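Local coordinates for dual specificity protein phosphatase 12 (Homo sapiens, PDB 4KI9) that removes phosphate from phosphotyrosine, phosphoserine and phosphothreonine residues of proteins, the work of the catalytic domain described here, at residues 73-78 and 83-88; 95-100 and 117-122; 110-115 and 131-136. The protein carries 2 engineered substitutions. One frame throughout, in Å; residues are numbered along the deposited sequence.

Interaction 1: 73-78 and 83-88; sequences AFIGQA and RAVLVH
Ile75, Ala78, Val85 and Val87 form the apolar centre between helix 68-80 and strand 84-88. Ala78 CB sits 3.5 Å from Val85 CG2, the methyl that lies anti to the carbonyl carbon. Ile75 reaches two strand residues with different branches: its CG2 meets Val85 CG1 at 4.1 Å, while CD1, at the end of the longer branch, touches Val87 CG2 at 3.7 Å. That longer branch starts beside the backbone N (chi1 -60°) and continues extended, which carries CD1 one strand repeat further. Both valines are crossed at about a right angle. At the polar edge the chain turns from helix to strand, and Arg83 N donates to Ala78 O over 2.9 Å. The donor stands 33° out of the carbonyl plane. Arg83 CB lies against the same oxygen, and its guanidinium makes a cation-pi contact with Trp50. The axes of the short segments run nearly antiparallel, at 158° and 8.5 Å apart, because helix 68-80 connects the parallel strands 50-55 and 84-88 in a beta-alpha-beta crossover that passes over strand 27-34. Strand 84-88 lies between strands 8-11 and 27-34, and Ile75 and Val87 also pack on Ile99 of helix 95-108.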
loop_
_atom_site.group_PDB
_atom_site.type_symbol
_atom_site.label_atom_id
_atom_site.label_comp_id
_atom_site.label_asym_id
_atom_site.label_seq_id
_atom_site.Cartn_x
_atom_site.Cartn_y
_atom_site.Cartn_z
ATOM N N ALA A 73 1.192 -1.896 -9.104
ATOM C CA ALA A 73 1.566 -1.494 -10.466
ATOM C C ALA A 73 1.902 0.004 -10.546
ATOM O O ALA A 73 2.829 0.408 -11.262
ATOM C CB ALA A 73 0.452 -1.845 -11.456
ATOM N N PHE A 74 1.154 0.826 -9.819
ATOM C CA PHE A 74 1.413 2.270 -9.812
ATOM C C PHE A 74 2.787 2.536 -9.221
ATOM O O PHE A 74 3.590 3.294 -9.767
ATOM C CB PHE A 74 0.356 3.003 -8.984
ATOM C CG PHE A 74 0.631 4.476 -8.819
ATOM C CD1 PHE A 74 1.159 4.968 -7.641
ATOM C CD2 PHE A 74 0.376 5.363 -9.862
ATOM C CE1 PHE A 74 1.419 6.339 -7.491
ATOM C CE2 PHE A 74 0.616 6.719 -9.717
ATOM C CZ PHE A 74 1.147 7.205 -8.535
ATOM N N ILE A 75 3.059 1.889 -8.098
ATOM C CA ILE A 75 4.317 2.115 -7.412
ATOM C C ILE A 75 5.463 1.579 -8.262
ATOM O O ILE A 75 6.485 2.249 -8.428
ATOM C CB ILE A 75 4.351 1.432 -6.047
ATOM C CG1 ILE A 75 3.218 1.973 -5.160
ATOM C CG2 ILE A 75 5.730 1.676 -5.396
ATOM C CD1 ILE A 75 2.989 1.147 -3.885
ATOM N N GLY A 76 5.277 0.375 -8.803
ATOM C CA GLY A 76 6.291 -0.279 -9.611
ATOM C C GLY A 76 6.653 0.505 -10.859
ATOM O O GLY A 76 7.830 0.630 -11.189
ATOM N N GLN A 77 5.648 1.009 -11.568
ATOM C CA GLN A 77 5.898 1.803 -12.780
ATOM C C GLN A 77 6.639 3.106 -12.462
ATOM O O GLN A 77 7.561 3.507 -13.188
ATOM C CB GLN A 77 4.587 2.111 -13.528
ATOM C CG GLN A 77 4.809 2.842 -14.857
ATOM C CD GLN A 77 3.539 2.976 -15.688
ATOM O OE1 GLN A 77 2.548 2.278 -15.454
ATOM N NE2 GLN A 77 3.570 3.873 -16.672
ATOM N N ALA A 78 6.232 3.774 -11.385
ATOM C CA ALA A 78 6.913 4.989 -10.962
ATOM C C ALA A 78 8.381 4.700 -10.641
ATOM O O ALA A 78 9.267 5.416 -11.093
ATOM C CB ALA A 78 6.212 5.612 -9.762
ATOM N N ARG A 83 11.226 7.430 -10.492
ATOM C CA ARG A 83 10.510 8.413 -9.673
ATOM C C ARG A 83 10.466 7.972 -8.208
ATOM O O ARG A 83 10.304 6.781 -7.916
ATOM C CB ARG A 83 9.080 8.622 -10.199
ATOM C CG ARG A 83 9.031 9.098 -11.635
ATOM C CD ARG A 83 7.609 9.187 -12.198
ATOM N NE ARG A 83 7.686 9.484 -13.626
ATOM C CZ ARG A 83 7.200 8.715 -14.599
ATOM N NH1 ARG A 83 7.359 9.086 -15.864
ATOM N NH2 ARG A 83 6.550 7.593 -14.320
ATOM N N ALA A 84 10.624 8.919 -7.285
ATOM C CA ALA A 84 10.418 8.617 -5.861
ATOM C C ALA A 84 8.931 8.631 -5.536
ATOM O O ALA A 84 8.187 9.508 -6.001
ATOM C CB ALA A 84 11.157 9.603 -4.974
ATOM N N VAL A 85 8.513 7.670 -4.718
ATOM C CA VAL A 85 7.103 7.429 -4.436
ATOM C C VAL A 85 6.764 7.596 -2.949
ATOM O O VAL A 85 7.495 7.121 -2.079
ATOM C CB VAL A 85 6.722 5.985 -4.848
ATOM C CG1 VAL A 85 5.296 5.653 -4.429
ATOM C CG2 VAL A 85 6.890 5.806 -6.329
ATOM N N LEU A 86 5.653 8.272 -2.667
ATOM C CA LEU A 86 5.090 8.308 -1.318
ATOM C C LEU A 86 3.782 7.530 -1.307
ATOM O O LEU A 86 2.914 7.759 -2.151
ATOM C CB LEU A 86 4.818 9.753 -0.891
ATOM C CG LEU A 86 4.047 9.894 0.437
ATOM C CD1 LEU A 86 4.841 9.327 1.624
ATOM C CD2 LEU A 86 3.636 11.343 0.699
ATOM N N VAL A 87 3.644 6.601 -0.367
ATOM C CA VAL A 87 2.359 5.937 -0.128
ATOM C C VAL A 87 1.880 6.420 1.223
ATOM O O VAL A 87 2.582 6.248 2.227
ATOM C CB VAL A 87 2.492 4.401 -0.049
ATOM C CG1 VAL A 87 1.133 3.775 0.260
ATOM C CG2 VAL A 87 3.059 3.841 -1.345
ATOM N N HIS A 88 0.716 7.051 1.276
ATOM C CA HIS A 88 0.248 7.565 2.567
ATOM C C HIS A 88 -1.208 7.244 2.868
ATOM O O HIS A 88 -2.039 7.120 1.959
ATOM C CB HIS A 88 0.466 9.080 2.672
ATOM C CG HIS A 88 -0.580 9.887 1.966
ATOM N ND1 HIS A 88 -1.677 10.403 2.614
ATOM C CD2 HIS A 88 -0.701 10.257 0.668
ATOM C CE1 HIS A 88 -2.429 11.063 1.750
ATOM N NE2 HIS A 88 -1.859 10.991 0.562
#

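Interaction 2: 95-100 and 117-122; sequences RSVAII and EKLQIL. With PO4 (phosphate ion), chain B.
Leu119 pushes its CD1 methyl between Val97 and Ile100, which lie on successive turns of helix 95-108. The side chains of Val97 and Leu119 slide past each other in opposite directions, with Val97 CG1 3.7 Å from Leu119 CD1. Ile100 instead crosses the leucine at about a right angle; its CG2, anti to the backbone N, is thereby turned to the leucine, 3.8 Å from the same CD1, while its longer branch leads off toward Val87 in the sheet. Leu119 CD1 also rests 3.5 Å from Val97 O, whose carbonyl accepts a hydrogen bond from Thr101 OG1.

At the helix start, Arg95 faces a phosphate ion in the substrate site. Its chain is bent at chi3 (-75°), bringing the guanidinium edge-on to the ion with phosphorus in its plane. NE binds phosphate O2 at 2.7 Å, nearly straight (162°). NH2 binds O1 at 2.8 Å, equally straight (165°), while NH1 is held by Ala56 O. Arg95 N adds a bond to O2 at 2.9 Å. A leucine in place of Arg95 would probably leave O1 and O2 without these side-chain donors and the phosphate's charge without its guanidinium partner. Ser89, an engineered residue, occupies the position predicted to hold the phosphocysteine nucleophile; its OG and the amides of Ala91, Val93 and Ser94 also bind the ion, in the manner of the P-loop of protein tyrosine phosphatases. The chemistry thus divides along one helix: an anion-binding N-terminal end, probably aided by the helix dipole, and an apolar flank that seats Leu119.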
loop_
_atom_site.group_PDB
_atom_site.type_symbol
_atom_site.label_atom_id
_atom_site.label_comp_id
_atom_site.label_asym_id
_atom_site.label_seq_id
_atom_site.Cartn_x
_atom_site.Cartn_y
_atom_site.Cartn_z
ATOM N N ARG A 95 -3.500 1.310 6.534
ATOM C CA ARG A 95 -3.776 1.264 5.091
ATOM C C ARG A 95 -2.509 1.393 4.227
ATOM O O ARG A 95 -2.284 0.611 3.299
ATOM C CB ARG A 95 -4.796 2.338 4.712
ATOM C CG ARG A 95 -6.236 2.039 5.154
ATOM C CD ARG A 95 -7.131 3.285 5.028
ATOM N NE ARG A 95 -6.871 4.250 6.095
ATOM C CZ ARG A 95 -7.625 5.317 6.354
ATOM N NH1 ARG A 95 -8.703 5.564 5.625
ATOM N NH2 ARG A 95 -7.304 6.133 7.357
ATOM N N SER A 96 -1.673 2.375 4.538
ATOM C CA SER A 96 -0.457 2.589 3.760
ATOM C C SER A 96 0.526 1.447 4.019
ATOM O O SER A 96 1.205 0.980 3.110
ATOM C CB SER A 96 0.159 3.927 4.145
ATOM O OG SER A 96 0.320 3.988 5.552
ATOM N N VAL A 97 0.585 0.992 5.269
ATOM C CA VAL A 97 1.408 -0.150 5.646
ATOM C C VAL A 97 1.042 -1.423 4.872
ATOM O O VAL A 97 1.920 -2.134 4.394
ATOM C CB VAL A 97 1.321 -0.408 7.177
ATOM C CG1 VAL A 97 1.932 -1.744 7.534
ATOM C CG2 VAL A 97 2.020 0.720 7.936
ATOM N N ALA A 98 -0.252 -1.704 4.741
ATOM C CA ALA A 98 -0.708 -2.839 3.934
ATOM C C ALA A 98 -0.262 -2.731 2.463
ATOM O O ALA A 98 0.202 -3.710 1.858
ATOM C CB ALA A 98 -2.224 -2.979 4.024
ATOM N N ILE A 99 -0.388 -1.540 1.891
ATOM C CA ILE A 99 0.003 -1.341 0.493
ATOM C C ILE A 99 1.500 -1.556 0.306
ATOM O O ILE A 99 1.929 -2.227 -0.632
ATOM C CB ILE A 99 -0.381 0.070 -0.020
ATOM C CG1 ILE A 99 -1.901 0.236 -0.051
ATOM C CG2 ILE A 99 0.198 0.334 -1.409
ATOM C CD1 ILE A 99 -2.637 -0.829 -0.860
ATOM N N ILE A 100 2.304 -0.966 1.183
ATOM C CA ILE A 100 3.755 -1.153 1.097
ATOM C C ILE A 100 4.117 -2.630 1.209
ATOM O O ILE A 100 4.927 -3.147 0.432
ATOM C CB ILE A 100 4.485 -0.369 2.205
ATOM C CG1 ILE A 100 4.319 1.127 1.974
ATOM C CG2 ILE A 100 5.972 -0.726 2.223
ATOM C CD1 ILE A 100 5.002 1.605 0.698
ATOM N N GLU A 117 7.403 -8.118 8.510
ATOM C CA GLU A 117 8.462 -8.078 9.518
ATOM C C GLU A 117 9.472 -6.976 9.191
ATOM O O GLU A 117 9.943 -6.267 10.081
ATOM C CB GLU A 117 9.148 -9.444 9.603
ATOM C CG GLU A 117 10.368 -9.513 10.499
ATOM C CD GLU A 117 11.136 -10.806 10.298
ATOM O OE1 GLU A 117 10.495 -11.877 10.227
ATOM O OE2 GLU A 117 12.380 -10.750 10.194
ATOM N N LYS A 118 9.776 -6.818 7.907
ATOM C CA LYS A 118 10.685 -5.772 7.458
ATOM C C LYS A 118 10.157 -4.381 7.779
ATOM O O LYS A 118 10.906 -3.513 8.218
ATOM C CB LYS A 118 10.943 -5.886 5.957
ATOM C CG LYS A 118 11.977 -6.923 5.580
ATOM C CD LYS A 118 12.176 -6.974 4.068
ATOM C CE LYS A 118 13.373 -7.841 3.703
ATOM N NZ LYS A 118 13.389 -8.238 2.265
ATOM N N LEU A 119 8.867 -4.170 7.551
ATOM C CA LEU A 119 8.249 -2.882 7.838
ATOM C C LEU A 119 8.205 -2.589 9.329
ATOM O O LEU A 119 8.390 -1.448 9.754
ATOM C CB LEU A 119 6.822 -2.842 7.299
ATOM C CG LEU A 119 6.606 -2.149 5.962
ATOM C CD1 LEU A 119 5.127 -1.921 5.748
ATOM C CD2 LEU A 119 7.364 -0.838 5.930
ATOM N N GLN A 120 7.911 -3.617 10.116
ATOM C CA GLN A 120 7.775 -3.440 11.559
ATOM C C GLN A 120 9.112 -3.122 12.216
ATOM O O GLN A 120 9.160 -2.393 13.205
ATOM C CB GLN A 120 7.099 -4.652 12.206
ATOM C CG GLN A 120 5.683 -4.857 11.694
ATOM C CD GLN A 120 4.845 -5.737 12.596
ATOM O OE1 GLN A 120 3.904 -5.268 13.237
ATOM N NE2 GLN A 120 5.167 -7.022 12.634
ATOM N N ILE A 121 10.193 -3.658 11.657
ATOM C CA ILE A 121 11.535 -3.280 12.081
ATOM C C ILE A 121 11.729 -1.784 11.854
ATOM O O ILE A 121 12.224 -1.071 12.722
ATOM C CB ILE A 121 12.611 -4.060 11.299
ATOM C CG1 ILE A 121 12.769 -5.469 11.872
ATOM C CG2 ILE A 121 13.947 -3.335 11.343
ATOM C CD1 ILE A 121 13.804 -6.308 11.143
ATOM N N LEU A 122 11.305 -1.312 10.685
ATOM C CA LEU A 122 11.458 0.091 10.310
ATOM C C LEU A 122 10.552 0.999 11.130
ATOM O O LEU A 122 10.935 2.109 11.503
ATOM C CB LEU A 122 11.160 0.284 8.818
ATOM C CG LEU A 122 12.367 0.187 7.887
ATOM C CD1 LEU A 122 13.349 1.310 8.184
ATOM C CD2 LEU A 122 13.056 -1.166 8.013
HETATM P P PO4 B . -4.283 4.365 8.743
HETATM O O1 PO4 B . -4.805 5.769 8.549
HETATM O O2 PO4 B . -4.982 3.424 7.798
HETATM O O3 PO4 B . -2.788 4.322 8.547
HETATM O O4 PO4 B . -4.613 3.907 10.148
#

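Interaction 3: 110-115 and 131-136; sequences LPFEKA and GFEWQL
Phe112 meets Glu133 and Leu136 of helix 130-141 with its ring, starting from the first turn of helix 112-122. Just ahead of it, Pro111 occupies the N-cap position, and its carbonyl oxygen accepts the backbone bond from Ala115 N at 3.1 Å, closing that first turn. Phe112 N is bonded to Gln140 OE1, a side-chain link from the other helix to the newly begun one. With CG anti to the backbone N (chi1 159°), the phenyl group is thrown out toward helix 130-141. Its CD2 lies 3.6 Å from Leu136 CB, and its CE2 is 3.7 Å from Leu136 CD1, so these two ring atoms meet both CB and a branch end of the leucine. The two side chains cross at about a right angle.

This is helix-to-helix packing within the alpha-helical layer that follows the P-loop in the dual-specificity phosphatase domain: Leu136 also rests on Ala102 of helix 95-108, so the contact joins three helices.

Farther out on the ring, CZ meets the aliphatic part of Glu133, with CG 3.7 Å away. The glutamate chain, extended beyond CG, carries the carboxylate on past this contact, its plane turned 61° from that of the ring. Glu133 O stands over the ring centre, 4.2 Å above its plane. Next in sequence, Glu113 OE2 is 5.7 Å from Glu133 OE1; the two carboxylates are not in contact and would probably repel mildly, with Lys137 beside Glu113. Tyr116, one helical turn on from Phe112, also meets its ring, their planes about 25° apart.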
loop_
_atom_site.group_PDB
_atom_site.type_symbol
_atom_site.label_atom_id
_atom_site.label_comp_id
_atom_site.label_asym_id
_atom_site.label_seq_id
_atom_site.Cartn_x
_atom_site.Cartn_y
_atom_site.Cartn_z
ATOM N N LEU A 110 7.986 -12.370 -1.735
ATOM C CA LEU A 110 8.267 -12.636 -0.322
ATOM C C LEU A 110 6.964 -12.945 0.394
ATOM O O LEU A 110 5.984 -12.227 0.212
ATOM C CB LEU A 110 8.824 -11.374 0.326
ATOM C CG LEU A 110 10.282 -11.130 0.677
ATOM C CD1 LEU A 110 10.360 -9.856 1.502
ATOM C CD2 LEU A 110 10.875 -12.299 1.445
ATOM N N PRO A 111 6.947 -13.994 1.235
ATOM C CA PRO A 111 5.744 -14.262 2.030
ATOM C C PRO A 111 5.330 -13.085 2.917
ATOM O O PRO A 111 6.174 -12.283 3.326
ATOM C CB PRO A 111 6.163 -15.456 2.904
ATOM C CG PRO A 111 7.191 -16.154 2.097
ATOM C CD PRO A 111 7.946 -15.073 1.358
ATOM N N PHE A 112 4.037 -12.994 3.209
ATOM C CA PHE A 112 3.487 -11.877 3.977
ATOM C C PHE A 112 4.237 -11.610 5.282
ATOM O O PHE A 112 4.571 -10.464 5.595
ATOM C CB PHE A 112 2.003 -12.114 4.282
ATOM C CG PHE A 112 1.487 -11.310 5.451
ATOM C CD1 PHE A 112 1.153 -11.934 6.651
ATOM C CD2 PHE A 112 1.345 -9.935 5.357
ATOM C CE1 PHE A 112 0.675 -11.197 7.726
ATOM C CE2 PHE A 112 0.871 -9.195 6.421
ATOM C CZ PHE A 112 0.539 -9.825 7.612
ATOM N N GLU A 113 4.512 -12.670 6.035
ATOM C CA GLU A 113 5.114 -12.504 7.347
ATOM C C GLU A 113 6.509 -11.908 7.231
ATOM O O GLU A 113 6.885 -11.056 8.031
ATOM C CB GLU A 113 5.145 -13.833 8.116
ATOM C CG GLU A 113 3.768 -14.397 8.426
ATOM C CD GLU A 113 3.083 -13.686 9.585
ATOM O OE1 GLU A 113 3.686 -12.752 10.159
ATOM O OE2 GLU A 113 1.940 -14.066 9.927
ATOM N N LYS A 114 7.266 -12.339 6.225
ATOM C CA LYS A 114 8.606 -11.796 6.007
ATOM C C LYS A 114 8.597 -10.321 5.582
ATOM O O LYS A 114 9.398 -9.528 6.067
ATOM C CB LYS A 114 9.387 -12.652 5.000
ATOM C CG LYS A 114 9.886 -13.975 5.584
ATOM C CD LYS A 114 10.338 -14.915 4.478
ATOM C CE LYS A 114 10.557 -16.327 4.987
ATOM N NZ LYS A 114 10.469 -17.319 3.874
ATOM N N ALA A 115 7.691 -9.952 4.684
ATOM C CA ALA A 115 7.609 -8.566 4.222
ATOM C C ALA A 115 7.162 -7.643 5.347
ATOM O O ALA A 115 7.729 -6.580 5.543
ATOM C CB ALA A 115 6.659 -8.450 3.036
ATOM N N GLY A 131 -8.043 -7.497 9.288
ATOM C CA GLY A 131 -8.582 -7.754 7.961
ATOM C C GLY A 131 -7.538 -7.622 6.856
ATOM O O GLY A 131 -7.486 -8.446 5.942
ATOM N N PHE A 132 -6.708 -6.587 6.933
ATOM C CA PHE A 132 -5.662 -6.393 5.934
ATOM C C PHE A 132 -4.621 -7.520 5.984
ATOM O O PHE A 132 -4.154 -7.985 4.945
ATOM C CB PHE A 132 -5.007 -5.007 6.062
ATOM C CG PHE A 132 -5.944 -3.851 5.781
ATOM C CD1 PHE A 132 -7.142 -4.049 5.106
ATOM C CD2 PHE A 132 -5.630 -2.567 6.202
ATOM C CE1 PHE A 132 -8.007 -2.992 4.847
ATOM C CE2 PHE A 132 -6.483 -1.498 5.949
ATOM C CZ PHE A 132 -7.679 -1.712 5.270
ATOM N N GLU A 133 -4.266 -7.967 7.193
ATOM C CA GLU A 133 -3.369 -9.108 7.344
ATOM C C GLU A 133 -3.889 -10.334 6.607
ATOM O O GLU A 133 -3.150 -10.978 5.874
ATOM C CB GLU A 133 -3.197 -9.488 8.828
ATOM C CG GLU A 133 -2.272 -8.584 9.599
ATOM C CD GLU A 133 -1.779 -9.235 10.884
ATOM O OE1 GLU A 133 -2.224 -10.365 11.177
ATOM O OE2 GLU A 133 -0.945 -8.622 11.586
ATOM N N TRP A 134 -5.159 -10.659 6.828
ATOM C CA TRP A 134 -5.792 -11.805 6.181
ATOM C C TRP A 134 -5.795 -11.648 4.653
ATOM O O TRP A 134 -5.467 -12.581 3.912
ATOM C CB TRP A 134 -7.212 -11.984 6.728
ATOM C CG TRP A 134 -8.066 -12.959 5.983
ATOM C CD1 TRP A 134 -9.186 -12.676 5.242
ATOM C CD2 TRP A 134 -7.881 -14.373 5.909
ATOM N NE1 TRP A 134 -9.706 -13.837 4.718
ATOM C CE2 TRP A 134 -8.922 -14.889 5.109
ATOM C CE3 TRP A 134 -6.937 -15.256 6.444
ATOM C CZ2 TRP A 134 -9.042 -16.250 4.832
ATOM C CZ3 TRP A 134 -7.056 -16.608 6.164
ATOM C CH2 TRP A 134 -8.102 -17.092 5.366
ATOM N N GLN A 135 -6.142 -10.457 4.186
ATOM C CA GLN A 135 -6.130 -10.166 2.747
ATOM C C GLN A 135 -4.762 -10.361 2.115
ATOM O O GLN A 135 -4.656 -10.889 1.014
ATOM C CB GLN A 135 -6.678 -8.748 2.469
ATOM C CG GLN A 135 -8.196 -8.663 2.698
ATOM C CD GLN A 135 -8.703 -7.236 2.781
ATOM O OE1 GLN A 135 -8.319 -6.375 1.984
ATOM N NE2 GLN A 135 -9.566 -6.978 3.752
ATOM N N LEU A 136 -3.705 -9.949 2.802
ATOM C CA LEU A 136 -2.363 -10.173 2.269
ATOM C C LEU A 136 -1.980 -11.654 2.258
ATOM O O LEU A 136 -1.208 -12.097 1.402
ATOM C CB LEU A 136 -1.320 -9.351 3.027
ATOM C CG LEU A 136 -1.389 -7.854 2.749
ATOM C CD1 LEU A 136 -0.401 -7.120 3.638
ATOM C CD2 LEU A 136 -1.092 -7.576 1.284
#

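How the interactions relate
Interaction 1 lies against the sheet, and interactions 2 and 3 among the helices after the P-loop. Interaction 1 closes before either of the others opens, whereas the segments of interactions 2 and 3 alternate along the chain and share helix 112-122. The centres of interactions 1 and 2 lie about 15 Å apart, yet they touch, Val87 CG2 being 3.6 Å from Ile100 CD1. Interactions 2 and 3, centres about 10 Å apart, meet where Arg95 CG packs 3.6 Å from Phe132 CE2. Interactions 1 and 3, centres about 20 Å apart on opposite sides of the chain's centre, do not touch. Helix 95-108, which carries the phosphate-binding Arg95, is thus packed against strand 84-88 and helix 68-80 and also against helices 112-122 and 130-141.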